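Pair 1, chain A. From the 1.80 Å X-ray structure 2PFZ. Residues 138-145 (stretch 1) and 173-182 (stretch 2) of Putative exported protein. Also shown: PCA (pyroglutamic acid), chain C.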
# COMPACT_ATOMS: atom_id res chain seq x y z
N GLY A 138 19.46 -9.40 12.16
CA GLY A 138 20.11 -8.24 12.76
C GLY A 138 20.03 -6.95 11.95
O GLY A 138 20.59 -5.93 12.36
N LEU A 139 19.34 -6.97 10.82
CA LEU A 139 19.14 -5.74 10.03
C LEU A 139 18.41 -4.70 10.90
O LEU A 139 17.55 -5.08 11.68
CB LEU A 139 18.36 -6.06 8.73
CG LEU A 139 19.18 -6.49 7.50
CD1 LEU A 139 18.28 -6.87 6.33
CD2 LEU A 139 20.15 -5.36 7.09
N LYS A 140 18.79 -3.43 10.77
CA LYS A 140 18.09 -2.30 11.41
C LYS A 140 16.97 -1.89 10.47
O LYS A 140 17.14 -1.02 9.62
CB LYS A 140 19.03 -1.10 11.64
CG LYS A 140 20.18 -1.32 12.63
CD LYS A 140 20.85 0.02 13.00
CE LYS A 140 21.87 0.46 11.96
NZ LYS A 140 22.41 1.83 12.25
N TRP A 141 15.81 -2.52 10.62
CA TRP A 141 14.78 -2.53 9.60
C TRP A 141 13.73 -1.45 9.85
O TRP A 141 13.30 -1.26 10.98
CB TRP A 141 14.13 -3.90 9.67
CG TRP A 141 13.10 -4.28 8.65
CD1 TRP A 141 11.80 -3.86 8.60
CD2 TRP A 141 13.25 -5.27 7.62
NE1 TRP A 141 11.14 -4.50 7.57
CE2 TRP A 141 12.00 -5.39 6.97
CE3 TRP A 141 14.32 -6.08 7.19
CZ2 TRP A 141 11.78 -6.26 5.88
CZ3 TRP A 141 14.12 -6.96 6.09
CH2 TRP A 141 12.85 -7.04 5.46
N ARG A 142 13.34 -0.75 8.79
CA ARG A 142 12.22 0.19 8.84
C ARG A 142 10.94 -0.52 8.39
O ARG A 142 10.82 -0.97 7.24
CB ARG A 142 12.52 1.41 7.98
CG ARG A 142 11.33 2.40 7.82
CD ARG A 142 10.56 2.16 6.49
NE ARG A 142 9.41 3.05 6.32
CZ ARG A 142 8.70 3.13 5.19
NH1 ARG A 142 9.06 2.41 4.12
NH2 ARG A 142 7.66 3.96 5.13
N ALA A 143 9.98 -0.62 9.30
CA ALA A 143 8.67 -1.15 8.97
C ALA A 143 7.80 0.03 8.56
O ALA A 143 8.04 1.15 8.97
CB ALA A 143 8.05 -1.88 10.15
N TYR A 144 6.80 -0.25 7.72
CA TYR A 144 5.77 0.74 7.40
C TYR A 144 4.38 0.22 7.79
O TYR A 144 3.37 0.88 7.56
CB TYR A 144 5.86 1.12 5.91
CG TYR A 144 5.56 0.02 4.90
CD1 TYR A 144 6.57 -0.47 4.06
CD2 TYR A 144 4.27 -0.52 4.78
CE1 TYR A 144 6.30 -1.48 3.13
CE2 TYR A 144 3.98 -1.53 3.84
CZ TYR A 144 5.01 -2.00 3.01
OH TYR A 144 4.77 -2.97 2.07
N SER A 145 4.33 -0.95 8.42
CA SER A 145 3.05 -1.55 8.79
C SER A 145 3.29 -2.62 9.84
O SER A 145 4.42 -3.10 9.97
CB SER A 145 2.44 -2.20 7.56
OG SER A 145 3.15 -3.39 7.22
N THR A 173 19.69 10.03 9.70
CA THR A 173 20.21 9.94 11.07
C THR A 173 20.64 8.53 11.46
O THR A 173 21.18 8.32 12.55
CB THR A 173 19.19 10.47 12.09
OG1 THR A 173 18.03 9.61 12.10
CG2 THR A 173 18.78 11.91 11.77
N GLY A 174 20.39 7.55 10.59
CA GLY A 174 20.92 6.19 10.78
C GLY A 174 20.16 5.30 11.75
O GLY A 174 20.69 4.28 12.23
N VAL A 175 18.90 5.64 12.01
CA VAL A 175 18.06 4.81 12.86
C VAL A 175 17.76 3.46 12.20
O VAL A 175 17.57 2.45 12.88
CB VAL A 175 16.74 5.54 13.25
CG1 VAL A 175 15.86 4.66 14.11
CG2 VAL A 175 17.05 6.86 13.99
N ILE A 176 17.69 3.47 10.86
CA ILE A 176 17.42 2.26 10.06
C ILE A 176 18.37 2.20 8.86
O ILE A 176 18.72 3.23 8.30
CB ILE A 176 15.93 2.20 9.59
CG1 ILE A 176 15.56 3.34 8.62
CG2 ILE A 176 14.99 2.14 10.78
CD1 ILE A 176 15.71 2.96 7.10
N ASP A 177 18.75 0.98 8.46
CA ASP A 177 19.75 0.76 7.40
C ASP A 177 19.19 -0.06 6.22
O ASP A 177 19.90 -0.33 5.23
CB ASP A 177 21.00 0.03 7.96
CG ASP A 177 20.67 -1.31 8.64
OD1 ASP A 177 19.61 -1.91 8.39
OD2 ASP A 177 21.50 -1.82 9.45
N SER A 178 17.93 -0.47 6.36
CA SER A 178 17.29 -1.42 5.46
C SER A 178 15.78 -1.33 5.63
O SER A 178 15.30 -0.87 6.67
CB SER A 178 17.73 -2.86 5.79
OG SER A 178 17.28 -3.25 7.09
N TYR A 179 15.05 -1.75 4.60
CA TYR A 179 13.61 -1.91 4.62
C TYR A 179 13.05 -2.59 3.37
O TYR A 179 13.70 -2.67 2.34
CB TYR A 179 12.90 -0.58 4.87
CG TYR A 179 12.96 0.46 3.79
CD1 TYR A 179 14.09 1.28 3.66
CD2 TYR A 179 11.87 0.70 2.94
CE1 TYR A 179 14.14 2.26 2.67
CE2 TYR A 179 11.92 1.66 1.95
CZ TYR A 179 13.06 2.45 1.82
OH TYR A 179 13.13 3.45 0.86
N MET A 180 11.81 -3.08 3.46
CA MET A 180 11.08 -3.48 2.26
C MET A 180 10.05 -2.43 1.86
O MET A 180 9.39 -1.86 2.71
CB MET A 180 10.46 -4.86 2.38
CG MET A 180 11.52 -5.96 2.43
SD MET A 180 10.84 -7.62 2.51
CE MET A 180 10.32 -7.85 0.82
N SER A 181 10.04 -2.13 0.56
CA SER A 181 9.12 -1.16 -0.07
C SER A 181 9.29 -1.25 -1.59
O SER A 181 9.92 -2.18 -2.10
CB SER A 181 9.43 0.27 0.38
OG SER A 181 8.38 1.16 -0.01
N SER A 182 8.73 -0.26 -2.30
CA SER A 182 8.73 -0.21 -3.75
C SER A 182 9.90 0.65 -4.24
O SER A 182 10.49 1.39 -3.47
CB SER A 182 7.41 0.39 -4.23
OG SER A 182 7.18 1.65 -3.61
N PCA C . 5.73 2.43 -0.15
CA PCA C . 4.96 2.72 1.08
CB PCA C . 4.03 1.56 1.43
CG PCA C . 4.29 0.49 0.38
CD PCA C . 5.28 1.12 -0.55
OE PCA C . 5.65 0.59 -1.60
C PCA C . 5.96 2.86 2.20
O PCA C . 5.66 3.41 3.27
OXT PCA C . 7.10 2.41 2.04
O HOH W 1 9.62 -2.73 5.43

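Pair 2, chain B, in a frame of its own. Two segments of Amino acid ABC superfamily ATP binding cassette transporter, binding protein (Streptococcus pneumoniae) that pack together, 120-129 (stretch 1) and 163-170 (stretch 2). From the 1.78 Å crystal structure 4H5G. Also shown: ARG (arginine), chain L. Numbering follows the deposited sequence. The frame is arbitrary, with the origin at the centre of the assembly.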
# COMPACT_ATOMS: atom_id res chain seq x y z
N SER B 120 -5.10 10.23 -24.17
CA SER B 120 -4.51 8.98 -24.67
C SER B 120 -4.84 7.78 -23.77
O SER B 120 -5.07 6.68 -24.26
CB SER B 120 -3.00 9.13 -24.88
OG SER B 120 -2.34 9.30 -23.65
N LEU B 121 -4.85 7.99 -22.45
CA LEU B 121 -5.15 6.92 -21.49
C LEU B 121 -6.62 6.56 -21.55
O LEU B 121 -7.01 5.41 -21.32
CB LEU B 121 -4.81 7.34 -20.07
CG LEU B 121 -3.35 7.44 -19.69
CD1 LEU B 121 -3.20 8.05 -18.31
CD2 LEU B 121 -2.70 6.06 -19.74
N GLU B 122 -7.43 7.57 -21.83
CA GLU B 122 -8.87 7.43 -21.93
C GLU B 122 -9.27 6.38 -22.96
O GLU B 122 -10.32 5.75 -22.83
CB GLU B 122 -9.46 8.78 -22.33
CG GLU B 122 -10.86 9.04 -21.88
CD GLU B 122 -11.36 10.37 -22.41
OE1 GLU B 122 -11.14 10.64 -23.62
OE2 GLU B 122 -11.95 11.14 -21.63
N SER B 123 -8.44 6.18 -23.96
CA SER B 123 -8.72 5.16 -24.98
C SER B 123 -7.95 3.86 -24.74
O SER B 123 -7.95 2.97 -25.58
CB SER B 123 -8.45 5.70 -26.39
OG SER B 123 -7.38 6.62 -26.41
N ALA B 124 -7.30 3.75 -23.58
CA ALA B 124 -6.50 2.57 -23.27
C ALA B 124 -7.25 1.60 -22.37
O ALA B 124 -8.26 1.95 -21.77
CB ALA B 124 -5.19 2.99 -22.63
N ASN B 125 -6.76 0.36 -22.29
CA ASN B 125 -7.23 -0.58 -21.28
C ASN B 125 -6.48 -0.33 -19.99
O ASN B 125 -5.29 -0.60 -19.90
CB ASN B 125 -7.01 -2.02 -21.75
CG ASN B 125 -7.82 -2.36 -22.97
OD1 ASN B 125 -8.91 -1.84 -23.15
ND2 ASN B 125 -7.27 -3.22 -23.83
N ILE B 126 -7.19 0.19 -18.99
CA ILE B 126 -6.57 0.53 -17.71
C ILE B 126 -6.96 -0.51 -16.67
O ILE B 126 -8.11 -0.97 -16.66
CB ILE B 126 -7.00 1.95 -17.26
CG1 ILE B 126 -6.63 2.99 -18.33
CG2 ILE B 126 -6.37 2.31 -15.90
CD1 ILE B 126 -6.98 4.42 -17.93
N ALA B 127 -6.00 -0.88 -15.83
CA ALA B 127 -6.28 -1.75 -14.68
C ALA B 127 -6.00 -1.00 -13.38
O ALA B 127 -5.10 -0.16 -13.31
CB ALA B 127 -5.44 -3.02 -14.77
N ALA B 128 -6.76 -1.32 -12.34
CA ALA B 128 -6.48 -0.79 -11.00
C ALA B 128 -6.95 -1.81 -9.98
O ALA B 128 -7.68 -2.74 -10.33
CB ALA B 128 -7.16 0.53 -10.78
N GLN B 129 -6.56 -1.63 -8.73
CA GLN B 129 -6.85 -2.63 -7.69
C GLN B 129 -8.20 -2.37 -7.04
O GLN B 129 -8.51 -1.23 -6.69
CB GLN B 129 -5.74 -2.62 -6.64
CG GLN B 129 -5.88 -3.66 -5.55
CD GLN B 129 -4.58 -3.88 -4.81
OE1 GLN B 129 -3.82 -2.94 -4.55
NE2 GLN B 129 -4.30 -5.14 -4.46
N GLY B 163 -0.34 -7.96 -22.31
CA GLY B 163 -0.89 -7.06 -23.32
C GLY B 163 -2.40 -6.93 -23.29
O GLY B 163 -3.00 -6.32 -24.19
N LYS B 164 -3.03 -7.51 -22.27
CA LYS B 164 -4.48 -7.38 -22.09
C LYS B 164 -4.79 -6.00 -21.52
O LYS B 164 -5.89 -5.47 -21.71
CB LYS B 164 -5.00 -8.43 -21.11
CG LYS B 164 -4.93 -9.86 -21.62
CD LYS B 164 -5.74 -10.79 -20.73
CE LYS B 164 -7.22 -10.40 -20.72
NZ LYS B 164 -8.04 -11.36 -19.93
N ILE B 165 -3.81 -5.45 -20.82
CA ILE B 165 -3.90 -4.14 -20.15
C ILE B 165 -2.78 -3.26 -20.69
O ILE B 165 -1.69 -3.76 -20.97
CB ILE B 165 -3.75 -4.33 -18.62
CG1 ILE B 165 -4.96 -5.07 -18.05
CG2 ILE B 165 -3.54 -3.00 -17.87
CD1 ILE B 165 -6.29 -4.38 -18.34
N ASP B 166 -3.06 -1.97 -20.86
CA ASP B 166 -2.05 -1.03 -21.36
C ASP B 166 -1.39 -0.20 -20.27
O ASP B 166 -0.27 0.27 -20.44
CB ASP B 166 -2.67 -0.08 -22.40
CG ASP B 166 -3.35 -0.82 -23.53
OD1 ASP B 166 -2.70 -1.70 -24.13
OD2 ASP B 166 -4.53 -0.52 -23.82
N ALA B 167 -2.08 -0.02 -19.15
CA ALA B 167 -1.58 0.85 -18.09
C ALA B 167 -2.21 0.43 -16.78
O ALA B 167 -3.40 0.16 -16.73
CB ALA B 167 -1.93 2.29 -18.39
N VAL B 168 -1.40 0.37 -15.72
CA VAL B 168 -1.92 0.01 -14.40
C VAL B 168 -1.71 1.17 -13.44
O VAL B 168 -0.58 1.64 -13.27
CB VAL B 168 -1.20 -1.22 -13.83
CG1 VAL B 168 -1.85 -1.63 -12.50
CG2 VAL B 168 -1.25 -2.39 -14.81
N HIS B 169 -2.79 1.64 -12.82
CA HIS B 169 -2.71 2.76 -11.87
C HIS B 169 -2.33 2.22 -10.49
O HIS B 169 -2.92 1.25 -10.01
CB HIS B 169 -4.07 3.46 -11.77
CG HIS B 169 -3.98 4.92 -11.45
ND1 HIS B 169 -4.94 5.57 -10.71
CD2 HIS B 169 -3.07 5.86 -11.80
CE1 HIS B 169 -4.62 6.85 -10.60
NE2 HIS B 169 -3.49 7.06 -11.26
N MET B 170 -1.35 2.85 -9.84
CA MET B 170 -0.86 2.37 -8.54
C MET B 170 -0.04 3.43 -7.82
O MET B 170 0.34 4.43 -8.42
CB MET B 170 0.00 1.11 -8.74
CG MET B 170 1.30 1.40 -9.51
SD MET B 170 2.29 -0.08 -9.81
CE MET B 170 1.24 -1.00 -10.92
N ARG L . -2.90 3.59 -1.41
CA ARG L . -4.03 2.91 -2.06
C ARG L . -5.23 2.85 -1.14
O ARG L . -5.13 3.00 0.09
CB ARG L . -3.65 1.50 -2.52
CG ARG L . -3.00 0.63 -1.44
CD ARG L . -2.85 -0.82 -1.91
NE ARG L . -2.07 -1.62 -0.95
CZ ARG L . -1.74 -2.90 -1.11
NH1 ARG L . -1.02 -3.53 -0.19
NH2 ARG L . -2.13 -3.55 -2.21
OXT ARG L . -6.35 2.64 -1.61
O HOH W 2 -4.32 -3.76 -24.29
O HOH W 3 -4.61 0.29 -8.10

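Both pairs set a short parallel strand beside another, with the N-to-C directions 31° apart in pair 1 and 29° in pair 2 and the axes approaching to 4.6 and 4.7 Å. Fourteen central residues superpose with an RMSD of 0.9 Å. The register is common: Trp A141 bridges Ser A178 where Ile B126 bridges Ala B167.

The most transferable rule lies at the entry to the ladder, where an aspartate matches an aspartate, Asp A177 with Asp B166. In each case its backbone N donates to the carbonyl O of a residue in the first stretch, Asp A177 N to Lys A140 O and Asp B166 N to Asn B125 O, both at 2.8 Å. The carboxylate then turns back to the amide of that same residue, so one aspartate serves both backbone groups. The execution differs. From a p rotamer, Asp A177 offers OD1 and OD2 to Lys A140 N at 2.9 and 3.4 Å, both weak bonds; from an m rotamer, Asp B166 OD2 takes Asn B125 N at 2.8 Å and 168°, a nearly straight bond. Ser A178 OG adds a bond to Asp A177 OD1 at 3.0 Å, which the matching Ala B167 cannot supply; in pair 2, a water donates to Asp B166 OD1 at 2.6 Å and to Gly B163 O at 2.9 Å, while accepting from Asn B125 ND2 at 3.0 Å. Lys A140, at the position of Asn B125, reaches the turn directly, its NZ bonding Gly A174 O at 3.0 Å. A long side chain and a shorter one with a water thus both tie the first stretch to the matching glycine carbonyl, in a turn where each glycine has positive phi and closes a Schellman motif.

One step on, the ladder repeats: Arg A142 N to Ser A178 O and Ala B127 N to Ala B167 O are both 2.9 Å. After that the pairs diverge. Pair 2 continues with His B169 N to Ala B127 O at 3.0 Å, whereas Arg A142 O lies 4.4 Å from Met A180 N. A water helps fill this wider gap, donating to Arg A142 O at 2.8 Å and Met A180 O at 2.9 Å.

Side-chain size follows no single recipe. On the Trp A141 and Ser A178 face, a large ring sits beside a small hydroxyl and runs on to Met A180, CZ2 to CG 3.5 Å; in pair 2, Ala B167 CB is met by Leu B121 CD2 at 4.1 Å. On the other face, Ala B127 CB packs on Ile B165 CG2 at 3.6 Å and Val B168 CG2 at 4.2 Å. The matching Arg A142 keeps the isoleucine contact through its CB, 3.7 Å from Ile A176 CD1, but sends its guanidinium onward to pyroglutamate: NH1 to OXT is 2.9 Å and NH2 to O 2.8 Å. At the matched positions Tyr A144 and Gln B129, both pairs meet their ligand: PCA CG lies over one face of the tyrosine ring, and Gln B129 OE1 accepts from arginine NH2 at 3.0 Å.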